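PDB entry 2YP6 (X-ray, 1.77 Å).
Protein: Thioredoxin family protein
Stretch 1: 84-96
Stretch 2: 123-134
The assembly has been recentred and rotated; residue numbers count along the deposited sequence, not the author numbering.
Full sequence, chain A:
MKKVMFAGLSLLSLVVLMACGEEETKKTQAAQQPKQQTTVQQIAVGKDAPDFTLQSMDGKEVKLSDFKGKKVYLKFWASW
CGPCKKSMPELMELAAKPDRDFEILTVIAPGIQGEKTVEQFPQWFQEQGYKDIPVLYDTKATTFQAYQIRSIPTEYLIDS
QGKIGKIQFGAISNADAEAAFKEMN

Stretch 1 (84-96) CKKSMPELMELAA
Stretch 2, residues 123-134: QWFQEQGYKDIP

Stretch 1 is helical at 84-86 and again from Met88, with Ser87 (phi/psi -87/-4) between. Stretch 2 enters as a helix. Gly129 (83/12) leaves it in a Schellman motif, with Tyr130 N bonded to Phe125 O at 3.3 Å and Gly129 N to Gln126 O at 3.0 Å. Its positive phi suits glycine, since a CB would jam against the preceding carbonyl. The chain then extends through Tyr130 (-81/145) and Lys131 (-172/173), turns at Asp132 (64/17) and extends again at Ile133 (-123/119). Register rises together in both stretches, with CA-CA distances of 9.0 Å for Lys85-Gln128, 7.1 Å for Pro89-Tyr130 and 6.5 Å for Met92-Ile133. The helix of stretch 2 runs across stretch 1; only the segment after Gly129 advances along it, at a slant.

The contact buries 542 Å² and is mainly apolar. Tyr130 (chi1 m, chi2 -24°) lays one ring face over Met88 CB, 3.9 Å from the ring centroid. Met88 (mmm) brings CE to 3.9 Å from Ile133 CG2. Met92 (m, t, p) starts sideways, but its end comes nearer the loop: its CG lies 3.7 Å from Ile133 CG1, and its SD accepts a weak hydrogen bond from Lys131 N at 3.6 Å. Ile133 (mm) points toward the helix, with CD1 3.8 Å from both Leu91 CG and Ala95 CB. Ala95 points its CB toward the loop, 3.7 Å from Asp132 O. Lys85 (m, t, m, t) sets CD against the Trp124 ring edge, 3.6 Å from CZ2.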

# COMPACT_ATOMS: atom_id res chain seq x y z
N CYS A 84 -7.03 -6.28 -7.74
CA CYS A 84 -5.98 -5.27 -7.43
C CYS A 84 -5.93 -4.19 -8.50
O CYS A 84 -5.87 -3.01 -8.21
CB CYS A 84 -4.59 -5.88 -7.34
SG CYS A 84 -4.41 -7.16 -6.09
N LYS A 85 -5.92 -4.60 -9.75
CA LYS A 85 -5.95 -3.62 -10.84
C LYS A 85 -7.21 -2.77 -10.78
O LYS A 85 -7.18 -1.53 -10.86
CB LYS A 85 -5.87 -4.36 -12.19
CG LYS A 85 -4.50 -4.91 -12.46
CD LYS A 85 -4.45 -5.64 -13.80
CE LYS A 85 -5.00 -7.06 -13.72
NZ LYS A 85 -4.50 -7.87 -14.88
N LYS A 86 -8.33 -3.45 -10.60
CA LYS A 86 -9.62 -2.82 -10.59
C LYS A 86 -9.74 -1.78 -9.48
O LYS A 86 -10.47 -0.80 -9.60
CB LYS A 86 -10.71 -3.89 -10.48
CG LYS A 86 -12.10 -3.36 -10.28
CD LYS A 86 -13.12 -4.42 -10.55
CE LYS A 86 -14.43 -4.02 -9.92
NZ LYS A 86 -15.52 -5.01 -10.17
N SER A 87 -9.01 -1.98 -8.39
CA SER A 87 -9.09 -1.06 -7.26
C SER A 87 -8.13 0.14 -7.40
O SER A 87 -8.16 1.06 -6.60
CB SER A 87 -8.81 -1.82 -5.94
OG SER A 87 -7.45 -2.13 -5.79
N MET A 88 -7.29 0.17 -8.43
CA MET A 88 -6.29 1.25 -8.48
C MET A 88 -6.86 2.66 -8.85
O MET A 88 -6.44 3.65 -8.23
CB MET A 88 -5.12 0.89 -9.40
CG MET A 88 -4.26 -0.26 -8.88
SD MET A 88 -3.43 0.08 -7.28
CE MET A 88 -2.61 1.51 -7.75
N PRO A 89 -7.75 2.75 -9.86
CA PRO A 89 -8.30 4.09 -10.16
C PRO A 89 -8.99 4.72 -8.94
O PRO A 89 -8.85 5.93 -8.69
CB PRO A 89 -9.29 3.82 -11.29
CG PRO A 89 -8.66 2.62 -12.03
CD PRO A 89 -8.14 1.76 -10.88
N GLU A 90 -9.69 3.91 -8.15
CA GLU A 90 -10.36 4.44 -6.98
C GLU A 90 -9.29 4.95 -6.00
O GLU A 90 -9.48 5.98 -5.37
CB GLU A 90 -11.27 3.40 -6.33
CG GLU A 90 -11.98 3.97 -5.12
CD GLU A 90 -12.96 3.00 -4.47
OE1 GLU A 90 -12.88 1.79 -4.76
OE2 GLU A 90 -13.81 3.48 -3.67
N LEU A 91 -8.16 4.26 -5.89
CA LEU A 91 -7.09 4.72 -4.99
C LEU A 91 -6.47 6.04 -5.48
O LEU A 91 -6.13 6.92 -4.67
CB LEU A 91 -6.01 3.65 -4.85
CG LEU A 91 -4.96 3.92 -3.76
CD1 LEU A 91 -5.63 4.12 -2.41
CD2 LEU A 91 -3.94 2.79 -3.72
N MET A 92 -6.34 6.20 -6.79
CA MET A 92 -5.99 7.51 -7.36
C MET A 92 -6.97 8.61 -6.99
O MET A 92 -6.53 9.74 -6.70
CB MET A 92 -5.78 7.44 -8.87
CG MET A 92 -4.62 6.53 -9.23
SD MET A 92 -4.52 6.20 -10.99
CE MET A 92 -4.50 7.85 -11.66
N GLU A 93 -8.28 8.32 -7.01
CA GLU A 93 -9.26 9.28 -6.49
C GLU A 93 -8.92 9.74 -5.07
O GLU A 93 -9.01 10.94 -4.73
CB GLU A 93 -10.67 8.68 -6.43
CG GLU A 93 -11.41 8.62 -7.73
CD GLU A 93 -12.75 7.92 -7.63
OE1 GLU A 93 -12.87 6.87 -6.95
OE2 GLU A 93 -13.69 8.40 -8.25
N LEU A 94 -8.60 8.77 -4.23
CA LEU A 94 -8.28 9.06 -2.85
C LEU A 94 -7.02 9.91 -2.76
O LEU A 94 -6.98 10.89 -2.01
CB LEU A 94 -8.13 7.77 -2.06
CG LEU A 94 -8.16 7.87 -0.54
CD1 LEU A 94 -9.49 8.46 -0.09
CD2 LEU A 94 -7.95 6.52 0.06
N ALA A 95 -6.01 9.56 -3.55
CA ALA A 95 -4.75 10.30 -3.51
C ALA A 95 -4.92 11.76 -3.93
O ALA A 95 -4.21 12.64 -3.45
CB ALA A 95 -3.70 9.62 -4.34
N ALA A 96 -5.91 12.01 -4.77
CA ALA A 96 -6.15 13.34 -5.30
C ALA A 96 -6.85 14.26 -4.31
O ALA A 96 -6.90 15.46 -4.51
CB ALA A 96 -6.99 13.25 -6.59
N GLN A 123 6.57 0.39 -16.88
CA GLN A 123 6.01 0.57 -18.21
C GLN A 123 4.54 0.16 -18.20
O GLN A 123 3.66 0.89 -18.67
CB GLN A 123 6.81 -0.25 -19.25
CG GLN A 123 6.07 -0.44 -20.58
CD GLN A 123 6.87 -1.24 -21.63
OE1 GLN A 123 7.80 -1.98 -21.30
NE2 GLN A 123 6.49 -1.08 -22.89
N TRP A 124 4.27 -1.02 -17.65
CA TRP A 124 2.90 -1.50 -17.53
C TRP A 124 2.02 -0.53 -16.70
O TRP A 124 0.89 -0.23 -17.08
CB TRP A 124 2.90 -2.89 -16.86
CG TRP A 124 1.53 -3.39 -16.59
CD1 TRP A 124 0.71 -4.03 -17.46
CD2 TRP A 124 0.80 -3.28 -15.35
NE1 TRP A 124 -0.48 -4.33 -16.85
CE2 TRP A 124 -0.46 -3.88 -15.57
CE3 TRP A 124 1.08 -2.74 -14.10
CZ2 TRP A 124 -1.43 -3.94 -14.58
CZ3 TRP A 124 0.12 -2.82 -13.12
CH2 TRP A 124 -1.12 -3.42 -13.36
N PHE A 125 2.55 -0.06 -15.58
CA PHE A 125 1.81 0.81 -14.67
C PHE A 125 1.36 2.07 -15.41
O PHE A 125 0.20 2.47 -15.34
CB PHE A 125 2.74 1.17 -13.50
CG PHE A 125 2.09 1.90 -12.37
CD1 PHE A 125 1.36 1.23 -11.42
CD2 PHE A 125 2.26 3.26 -12.24
CE1 PHE A 125 0.79 1.91 -10.37
CE2 PHE A 125 1.69 3.93 -11.20
CZ PHE A 125 0.97 3.26 -10.26
N GLN A 126 2.29 2.66 -16.13
CA GLN A 126 2.02 3.89 -16.88
C GLN A 126 1.01 3.66 -18.00
O GLN A 126 0.19 4.53 -18.27
CB GLN A 126 3.32 4.47 -17.42
CG GLN A 126 3.12 5.53 -18.48
CD GLN A 126 4.25 6.54 -18.54
OE1 GLN A 126 5.28 6.37 -17.88
NE2 GLN A 126 4.06 7.60 -19.32
N GLU A 127 1.07 2.50 -18.63
CA GLU A 127 0.18 2.17 -19.75
C GLU A 127 -1.27 2.01 -19.29
O GLU A 127 -2.19 2.17 -20.08
CB GLU A 127 0.59 0.85 -20.40
CG GLU A 127 1.73 0.90 -21.38
CD GLU A 127 2.25 -0.49 -21.72
OE1 GLU A 127 1.48 -1.47 -21.62
OE2 GLU A 127 3.45 -0.61 -22.06
N GLN A 128 -1.46 1.64 -18.03
CA GLN A 128 -2.81 1.53 -17.47
C GLN A 128 -3.40 2.90 -17.16
O GLN A 128 -4.57 3.00 -16.82
CB GLN A 128 -2.80 0.70 -16.18
CG GLN A 128 -2.12 -0.68 -16.28
CD GLN A 128 -2.51 -1.46 -17.51
OE1 GLN A 128 -3.68 -1.75 -17.74
NE2 GLN A 128 -1.52 -1.81 -18.34
N GLY A 129 -2.59 3.95 -17.28
CA GLY A 129 -3.01 5.29 -16.87
C GLY A 129 -2.84 5.55 -15.38
O GLY A 129 -3.35 6.54 -14.84
N TYR A 130 -2.13 4.67 -14.68
CA TYR A 130 -1.97 4.84 -13.25
C TYR A 130 -0.87 5.86 -12.98
O TYR A 130 0.10 5.96 -13.73
CB TYR A 130 -1.64 3.53 -12.53
CG TYR A 130 -2.65 2.40 -12.73
CD1 TYR A 130 -3.97 2.66 -13.08
CD2 TYR A 130 -2.26 1.08 -12.60
CE1 TYR A 130 -4.88 1.62 -13.28
CE2 TYR A 130 -3.14 0.05 -12.79
CZ TYR A 130 -4.44 0.31 -13.12
OH TYR A 130 -5.29 -0.74 -13.32
N LYS A 131 -1.06 6.63 -11.92
CA LYS A 131 -0.06 7.59 -11.47
C LYS A 131 -0.46 8.17 -10.13
O LYS A 131 -1.55 7.92 -9.64
CB LYS A 131 0.12 8.70 -12.50
CG LYS A 131 -1.15 9.47 -12.78
CD LYS A 131 -0.94 10.48 -13.91
CE LYS A 131 -2.11 11.43 -14.02
NZ LYS A 131 -2.06 12.52 -12.99
N ASP A 132 0.44 8.95 -9.53
CA ASP A 132 0.21 9.59 -8.23
C ASP A 132 0.04 8.61 -7.09
O ASP A 132 -0.45 9.00 -6.02
CB ASP A 132 -0.99 10.54 -8.31
CG ASP A 132 -0.82 11.61 -9.38
OD1 ASP A 132 0.31 12.10 -9.58
OD2 ASP A 132 -1.80 11.94 -10.08
N ILE A 133 0.45 7.36 -7.28
CA ILE A 133 0.35 6.35 -6.24
C ILE A 133 1.75 5.80 -6.01
O ILE A 133 2.33 5.26 -6.94
CB ILE A 133 -0.55 5.17 -6.69
CG1 ILE A 133 -1.99 5.64 -6.85
CG2 ILE A 133 -0.48 4.01 -5.67
CD1 ILE A 133 -2.56 6.27 -5.61
N PRO A 134 2.30 5.94 -4.79
CA PRO A 134 3.59 5.30 -4.52
C PRO A 134 3.55 3.80 -4.65
O PRO A 134 2.65 3.12 -4.12
CB PRO A 134 3.88 5.68 -3.06
CG PRO A 134 3.09 6.91 -2.84
CD PRO A 134 1.86 6.76 -3.65